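16L protein (Yaba-like disease virus, PDB 6TRR) inhibits apoptosis of the infected host cell, as a poxviral M11L-like regulator of the Bcl-2 type. Local coordinates at the interface of chains A and B. Residues are numbered along the deposited sequence; one frame, centred on the assembly and turned at random. Chains: chain A/B, 16L protein.

Contact 1 and contact 2 lie about 22 Å apart, measured between the centres of their C-alpha atoms, in one two-fold symmetric interface; each occurs twice, with A and B swapped. Both copies of helix 14-34 take part in contact 1, where that of chain A packs on helix 120-134 of chain B. Helix 14-34 of chain B runs from contact 2 (B:Tyr23, B:Lys27), against helices 38-57 and 96-113 of chain A, to contact 1 (B:Glu32). Helix 96-113 leads into the loop of A:Lys116 and A:Lys118. This reciprocal packing resembles a domain-swapped dimer, although the structure alone does not prove that it forms in the cell.

Contact 1: the interface of chains A and B. Residues chain A 17-18, 20-21, 116, 118; chain B 32, 126-127, 130-131.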
ATOM      1  N   LYS A  17      -3.203  -2.438  15.705  1.00 58.75           N
ATOM      2  CA  LYS A  17      -2.124  -2.086  14.789  1.00 56.86           C
ATOM      3  C   LYS A  17      -2.487  -2.444  13.354  1.00 56.82           C
ATOM      4  O   LYS A  17      -2.309  -1.635  12.437  1.00 57.28           O
ATOM      5  CB  LYS A  17      -0.834  -2.792  15.211  1.00 57.32           C
ATOM      6  CG  LYS A  17       0.395  -2.406  14.396  1.00 59.86           C
ATOM      7  CD  LYS A  17       1.579  -3.309  14.719  1.00 66.66           C
ATOM      8  CE  LYS A  17       2.819  -2.929  13.917  1.00 70.99           C
ATOM      9  NZ  LYS A  17       4.020  -3.727  14.316  1.00 73.70           N
ATOM     10  N   ASN A  18      -3.000  -3.657  13.138  1.00 57.39           N
ATOM     11  CA  ASN A  18      -3.323  -4.085  11.781  1.00 55.98           C
ATOM     12  C   ASN A  18      -4.436  -3.234  11.187  1.00 51.86           C
ATOM     13  O   ASN A  18      -4.386  -2.870  10.006  1.00 50.80           O
ATOM     14  CB  ASN A  18      -3.718  -5.559  11.774  1.00 59.89           C
ATOM     15  CG  ASN A  18      -2.551  -6.475  12.074  1.00 64.83           C
ATOM     16  OD1 ASN A  18      -1.398  -6.140  11.799  1.00 64.49           O
ATOM     17  ND2 ASN A  18      -2.844  -7.638  12.643  1.00 69.03           N
ATOM     18  N   ILE A  20      -5.180  -0.103  11.933  1.00 46.78           N
ATOM     19  CA  ILE A  20      -4.662   1.231  11.635  1.00 46.31           C
ATOM     20  C   ILE A  20      -3.808   1.205  10.372  1.00 44.73           C
ATOM     21  O   ILE A  20      -3.910   2.097   9.521  1.00 44.18           O
ATOM     22  CB  ILE A  20      -3.875   1.778  12.841  1.00 47.23           C
ATOM     23  CG1 ILE A  20      -4.820   2.008  14.022  1.00 49.07           C
ATOM     24  CG2 ILE A  20      -3.147   3.075  12.473  1.00 46.87           C
ATOM     25  CD1 ILE A  20      -4.121   2.275  15.321  1.00 50.27           C
ATOM     26  N   VAL A  21      -2.945   0.197  10.233  1.00 48.64           N
ATOM     27  CA  VAL A  21      -2.117   0.091   9.035  1.00 50.28           C
ATOM     28  C   VAL A  21      -2.996  -0.015   7.797  1.00 50.73           C
ATOM     29  O   VAL A  21      -2.754   0.647   6.782  1.00 49.96           O
ATOM     30  CB  VAL A  21      -1.154  -1.105   9.146  1.00 51.92           C
ATOM     31  CG1 VAL A  21      -0.474  -1.377   7.804  1.00 54.01           C
ATOM     32  CG2 VAL A  21      -0.109  -0.842  10.215  1.00 52.77           C
ATOM     33  N   LYS A 116       0.950  -5.798   3.169  1.00114.41           N
ATOM     34  CA  LYS A 116       0.557  -4.581   3.864  1.00118.04           C
ATOM     35  C   LYS A 116       1.570  -3.458   3.705  1.00116.88           C
ATOM     36  O   LYS A 116       1.398  -2.396   4.315  1.00128.91           O
ATOM     37  CB  LYS A 116       0.365  -4.864   5.358  1.00114.66           C
ATOM     38  CG  LYS A 116      -0.584  -6.000   5.677  1.00111.03           C
ATOM     39  CD  LYS A 116      -0.830  -6.086   7.177  1.00109.47           C
ATOM     40  CE  LYS A 116      -1.936  -7.077   7.506  1.00109.93           C
ATOM     41  NZ  LYS A 116      -2.228  -7.125   8.967  1.00112.55           N
ATOM     42  N   LYS A 118       4.370  -3.575   5.065  1.00 99.95           N
ATOM     43  CA  LYS A 118       5.319  -3.872   6.132  1.00102.78           C
ATOM     44  C   LYS A 118       6.503  -4.673   5.612  1.00100.37           C
ATOM     45  O   LYS A 118       7.621  -4.533   6.121  1.00 97.72           O
ATOM     46  CB  LYS A 118       4.624  -4.638   7.259  1.00103.89           C
ATOM     47  CG  LYS A 118       3.281  -4.071   7.681  1.00103.41           C
ATOM     48  CD  LYS A 118       2.686  -4.863   8.839  1.00103.19           C
ATOM     49  CE  LYS A 118       1.393  -4.216   9.304  1.00 99.91           C
ATOM     50  NZ  LYS A 118       0.777  -4.874  10.488  1.00 97.43           N
TER
ATOM     51  N   GLU B  32      -5.601  -7.870   2.073  1.00 58.99           N
ATOM     52  CA  GLU B  32      -5.520  -7.503   3.484  1.00 62.93           C
ATOM     53  C   GLU B  32      -6.909  -7.337   4.089  1.00 61.48           C
ATOM     54  O   GLU B  32      -7.139  -7.705   5.247  1.00 61.89           O
ATOM     55  CB  GLU B  32      -4.706  -6.218   3.646  1.00 69.48           C
ATOM     56  CG  GLU B  32      -4.148  -6.011   5.050  1.00 77.17           C
ATOM     57  CD  GLU B  32      -3.465  -4.662   5.228  1.00 79.42           C
ATOM     58  OE1 GLU B  32      -3.173  -3.996   4.212  1.00 79.07           O
ATOM     59  OE2 GLU B  32      -3.220  -4.267   6.389  1.00 79.78           O
ATOM     60  N   ILE B 126       4.056   5.045   9.284  1.00 44.23           N
ATOM     61  CA  ILE B 126       2.786   4.359   9.503  1.00 46.03           C
ATOM     62  C   ILE B 126       2.961   3.209  10.491  1.00 46.51           C
ATOM     63  O   ILE B 126       2.206   3.083  11.462  1.00 48.40           O
ATOM     64  CB  ILE B 126       2.208   3.876   8.160  1.00 49.82           C
ATOM     65  CG1 ILE B 126       1.887   5.079   7.267  1.00 55.10           C
ATOM     66  CG2 ILE B 126       0.953   3.032   8.380  1.00 50.31           C
ATOM     67  CD1 ILE B 126       1.505   4.721   5.848  1.00 58.70           C
ATOM     68  N   GLU B 127       3.962   2.355  10.261  1.00 48.64           N
ATOM     69  CA  GLU B 127       4.142   1.164  11.091  1.00 53.95           C
ATOM     70  C   GLU B 127       4.408   1.530  12.545  1.00 46.95           C
ATOM     71  O   GLU B 127       3.801   0.965  13.463  1.00 45.73           O
ATOM     72  CB  GLU B 127       5.294   0.316  10.552  1.00 68.63           C
ATOM     73  CG  GLU B 127       5.001  -0.379   9.245  1.00 84.52           C
ATOM     74  CD  GLU B 127       3.898  -1.406   9.385  1.00 99.31           C
ATOM     75  OE1 GLU B 127       2.892  -1.306   8.651  1.00104.03           O
ATOM     76  OE2 GLU B 127       4.030  -2.307  10.242  1.00105.15           O
ATOM     77  N   ALA B 130       1.275   3.255  14.299  1.00 40.98           N
ATOM     78  CA  ALA B 130       0.272   2.235  14.584  1.00 43.50           C
ATOM     79  C   ALA B 130       0.680   1.390  15.781  1.00 46.78           C
ATOM     80  O   ALA B 130      -0.149   1.070  16.641  1.00 49.83           O
ATOM     81  CB  ALA B 130       0.064   1.348  13.358  1.00 45.09           C
ATOM     82  N   LEU B 131       1.958   1.020  15.852  1.00 45.26           N
ATOM     83  CA  LEU B 131       2.446   0.247  16.987  1.00 46.57           C
ATOM     84  C   LEU B 131       2.260   1.017  18.287  1.00 46.10           C
ATOM     85  O   LEU B 131       1.780   0.468  19.285  1.00 47.72           O
ATOM     86  CB  LEU B 131       3.916  -0.110  16.770  1.00 47.91           C
ATOM     87  CG  LEU B 131       4.605  -0.887  17.890  1.00 51.21           C
ATOM     88  CD1 LEU B 131       3.952  -2.245  18.076  1.00 54.89           C
ATOM     89  CD2 LEU B 131       6.090  -1.038  17.591  1.00 49.63           C
TER
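Helix 14-34 of one M11L-family, Bcl-2-like protomer packs here on helix 120-134 of the other, with A:Ile20 and A:Val21 meeting the methyl group of B:Ala130. A:Ile20 touches B:Ala130 CB with its branch methyl CG2 at 3.8 Å, and A:Val21 CG2 reaches the same methyl from the next position. A:Lys17 completes the apolar cluster. With CG anti to the backbone N (chi1 -175°) and the chain extended beyond it, its methylenes run across the partner helix: CG lies 3.9 Å from B:Ala130 CB, and NZ ends 4.0 Å from the B:Leu131 methyl CD1. B:Glu127 crosses this lysine at about a right angle. A bend at chi2 (-65°) turns its carboxylate toward A:Val21, whose CG2 is 3.4 Å from OE1. The charged ends do not pair directly: B:Glu127 OE2 stands 4.3 Å from A:Lys17 NZ and 4.2 Å from A:Lys118 NZ. Two ammonium groups this near would be expected to favour a negatively charged carboxylate. A:Lys118 comes from the loop between helices 96-113 and 120-134 of chain A, and its extended chain crosses B:Glu127 roughly perpendicularly; the very close fit of the carboxylate on this stem is doubtful in detail. From the same loop A:Lys116 likewise crosses B:Glu32, in helix 14-34 of chain B. Their salt bridge is long, A:Lys116 NZ to B:Glu32 OE2 4.0 Å, and doubtful because the lysine is poorly ordered.

Contact 2: the interface of chains A and B. Residues chain A 47-48, 51-52, 103, 107, 110-111; chain B 23, 27.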
ATOM      1  N   ILE A  47      -5.306  -3.183 -18.350  1.00 56.30           N
ATOM      2  CA  ILE A  47      -4.411  -4.106 -17.659  1.00 52.38           C
ATOM      3  C   ILE A  47      -5.204  -5.031 -16.747  1.00 51.78           C
ATOM      4  O   ILE A  47      -4.956  -6.241 -16.697  1.00 52.99           O
ATOM      5  CB  ILE A  47      -3.335  -3.319 -16.889  1.00 51.83           C
ATOM      6  CG1 ILE A  47      -2.286  -2.797 -17.870  1.00 55.17           C
ATOM      7  CG2 ILE A  47      -2.673  -4.187 -15.819  1.00 49.67           C
ATOM      8  CD1 ILE A  47      -1.342  -1.777 -17.281  1.00 57.51           C
ATOM      9  N   LYS A  48      -6.178  -4.482 -16.021  1.00 50.66           N
ATOM     10  CA  LYS A  48      -6.978  -5.309 -15.125  1.00 54.26           C
ATOM     11  C   LYS A  48      -7.710  -6.400 -15.900  1.00 50.39           C
ATOM     12  O   LYS A  48      -7.650  -7.582 -15.540  1.00 50.17           O
ATOM     13  CB  LYS A  48      -7.961  -4.431 -14.348  1.00 67.55           C
ATOM     14  CG  LYS A  48      -8.806  -5.188 -13.333  1.00 83.35           C
ATOM     15  CD  LYS A  48      -9.537  -4.238 -12.391  1.00 98.83           C
ATOM     16  CE  LYS A  48     -10.458  -4.987 -11.436  1.00110.20           C
ATOM     17  NZ  LYS A  48     -11.584  -5.658 -12.146  1.00117.83           N
ATOM     18  N   CYS A  51      -5.031  -9.012 -17.282  1.00 48.01           N
ATOM     19  CA  CYS A  51      -4.325  -9.824 -16.295  1.00 48.71           C
ATOM     20  C   CYS A  51      -5.273 -10.709 -15.495  1.00 49.77           C
ATOM     21  O   CYS A  51      -4.868 -11.779 -15.027  1.00 49.91           O
ATOM     22  CB  CYS A  51      -3.519  -8.924 -15.364  1.00 49.50           C
ATOM     23  SG  CYS A  51      -2.106  -8.134 -16.175  1.00 52.40           S
ATOM     24  N   GLU A  52      -6.527 -10.288 -15.316  1.00 50.30           N
ATOM     25  CA  GLU A  52      -7.511 -11.178 -14.710  1.00 51.68           C
ATOM     26  C   GLU A  52      -7.893 -12.291 -15.675  1.00 52.17           C
ATOM     27  O   GLU A  52      -8.142 -13.428 -15.258  1.00 51.99           O
ATOM     28  CB  GLU A  52      -8.744 -10.387 -14.278  1.00 56.89           C
ATOM     29  CG  GLU A  52      -8.508  -9.520 -13.050  1.00 62.27           C
ATOM     30  CD  GLU A  52      -9.771  -8.836 -12.559  1.00 66.04           C
ATOM     31  OE1 GLU A  52     -10.855  -9.113 -13.112  1.00 68.58           O
ATOM     32  OE2 GLU A  52      -9.676  -8.020 -11.618  1.00 66.28           O
ATOM     33  N   ILE A 103       2.701  -9.595 -14.322  1.00 40.19           N
ATOM     34  CA  ILE A 103       1.727  -8.844 -13.535  1.00 40.59           C
ATOM     35  C   ILE A 103       0.729  -9.801 -12.898  1.00 42.12           C
ATOM     36  O   ILE A 103       0.479  -9.753 -11.688  1.00 42.59           O
ATOM     37  CB  ILE A 103       1.025  -7.791 -14.410  1.00 43.50           C
ATOM     38  CG1 ILE A 103       2.042  -6.751 -14.884  1.00 42.20           C
ATOM     39  CG2 ILE A 103      -0.111  -7.124 -13.627  1.00 45.48           C
ATOM     40  CD1 ILE A 103       1.490  -5.736 -15.845  1.00 42.71           C
ATOM     41  N   SER A 107       0.229 -10.642  -8.967  1.00 40.67           N
ATOM     42  CA  SER A 107      -1.115 -10.610  -8.395  1.00 41.45           C
ATOM     43  C   SER A 107      -1.415 -11.888  -7.627  1.00 43.18           C
ATOM     44  O   SER A 107      -2.024 -11.847  -6.553  1.00 42.87           O
ATOM     45  CB  SER A 107      -2.158 -10.404  -9.492  1.00 46.17           C
ATOM     46  OG  SER A 107      -2.069  -9.105 -10.048  1.00 52.40           O
ATOM     47  N   VAL A 110       0.675 -11.862  -4.241  1.00 57.46           N
ATOM     48  CA  VAL A 110       0.127 -10.983  -3.209  1.00 61.07           C
ATOM     49  C   VAL A 110      -1.164 -11.563  -2.643  1.00 67.05           C
ATOM     50  O   VAL A 110      -1.453 -11.421  -1.450  1.00 68.27           O
ATOM     51  CB  VAL A 110      -0.086  -9.562  -3.766  1.00 57.34           C
ATOM     52  CG1 VAL A 110       1.235  -8.956  -4.185  1.00 57.85           C
ATOM     53  CG2 VAL A 110      -1.048  -9.578  -4.938  1.00 55.26           C
ATOM     54  N   GLU A 111      -1.960 -12.223  -3.486  1.00 72.74           N
ATOM     55  CA  GLU A 111      -3.200 -12.828  -3.012  1.00 75.08           C
ATOM     56  C   GLU A 111      -2.949 -14.072  -2.171  1.00 69.49           C
ATOM     57  O   GLU A 111      -3.794 -14.424  -1.340  1.00 73.13           O
ATOM     58  CB  GLU A 111      -4.104 -13.168  -4.201  1.00 80.60           C
ATOM     59  CG  GLU A 111      -4.781 -11.949  -4.829  1.00 84.18           C
ATOM     60  CD  GLU A 111      -5.308 -12.212  -6.231  1.00 85.99           C
ATOM     61  OE1 GLU A 111      -5.437 -11.241  -7.007  1.00 85.09           O
ATOM     62  OE2 GLU A 111      -5.590 -13.385  -6.557  1.00 87.23           O
TER
ATOM     63  N   TYR B  23      -2.113  -0.910  -9.501  1.00 48.98           N
ATOM     64  CA  TYR B  23      -2.886  -2.134  -9.691  1.00 48.41           C
ATOM     65  C   TYR B  23      -2.485  -3.200  -8.680  1.00 48.26           C
ATOM     66  O   TYR B  23      -3.341  -3.816  -8.036  1.00 50.33           O
ATOM     67  CB  TYR B  23      -2.699  -2.652 -11.117  1.00 48.57           C
ATOM     68  CG  TYR B  23      -3.410  -3.958 -11.400  1.00 50.36           C
ATOM     69  CD1 TYR B  23      -4.794  -4.008 -11.504  1.00 50.21           C
ATOM     70  CD2 TYR B  23      -2.697  -5.139 -11.574  1.00 51.16           C
ATOM     71  CE1 TYR B  23      -5.448  -5.196 -11.767  1.00 52.57           C
ATOM     72  CE2 TYR B  23      -3.346  -6.335 -11.838  1.00 52.15           C
ATOM     73  CZ  TYR B  23      -4.720  -6.355 -11.935  1.00 54.01           C
ATOM     74  OH  TYR B  23      -5.371  -7.540 -12.196  1.00 57.86           O
ATOM     75  N   LYS B  27      -4.593  -4.824  -5.521  1.00 53.90           N
ATOM     76  CA  LYS B  27      -4.800  -6.249  -5.287  1.00 55.21           C
ATOM     77  C   LYS B  27      -4.376  -6.646  -3.880  1.00 51.57           C
ATOM     78  O   LYS B  27      -4.997  -7.521  -3.266  1.00 51.98           O
ATOM     79  CB  LYS B  27      -4.032  -7.067  -6.327  1.00 59.08           C
ATOM     80  CG  LYS B  27      -4.580  -6.937  -7.739  1.00 61.93           C
ATOM     81  CD  LYS B  27      -5.772  -7.855  -7.961  1.00 66.97           C
ATOM     82  CE  LYS B  27      -6.678  -7.332  -9.062  1.00 70.52           C
ATOM     83  NZ  LYS B  27      -7.471  -8.415  -9.708  1.00 73.85           N
TER
HETATM   84  O   HOH W   1      -4.032 -10.089 -11.858  1.00 51.90           O
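The phenol ring of B:Tyr23 is wedged between A:Lys48 at CE1 and A:Ile103 with A:Ser107 at CE2. B:Lys27 of its own chain lies over the ring face on the A:Ser107 side, with CG 4.2 Å above the plane and shifted toward the rim. The stem of the poorly ordered A:Lys48 meets the rim from the opposite side, CB being 3.7 Å from B:Tyr23 CE1. Across the ring, B:Tyr23 CE2 is flanked by A:Ile103 CG2 at 3.8 Å and A:Ser107 OG at 3.5 Å. The tyrosine has CG anti to its backbone N (chi1 177°), which sends the ring outward to chain A, its hydroxyl leading. A water joins the two hydroxyls, 2.8 Å from A:Ser107 OG and 2.9 Å from B:Tyr23 OH. A:Ser107 OG also donates to A:Ile103 O from above the carbonyl plane, which helps to hold its rotation. B:Lys27 bends at chi2 (-82°) and brings its ammonium to A:Glu52. This hydrogen-bonded salt bridge, 2.9 Å from B:Lys27 NZ to A:Glu52 OE2, meets the oxygen on its anti side, 25° out of the carboxylate plane. A:Lys48 NZ shares that oxygen through a weak bond. A:Glu111 OE1, 4.4 Å from B:Lys27 NZ, is near but unpaired and may favour the ammonium form. B:Tyr23 and B:Lys27, one turn apart on helix 14-34, lie in the cleft between helices 38-57 and 96-113 of chain A.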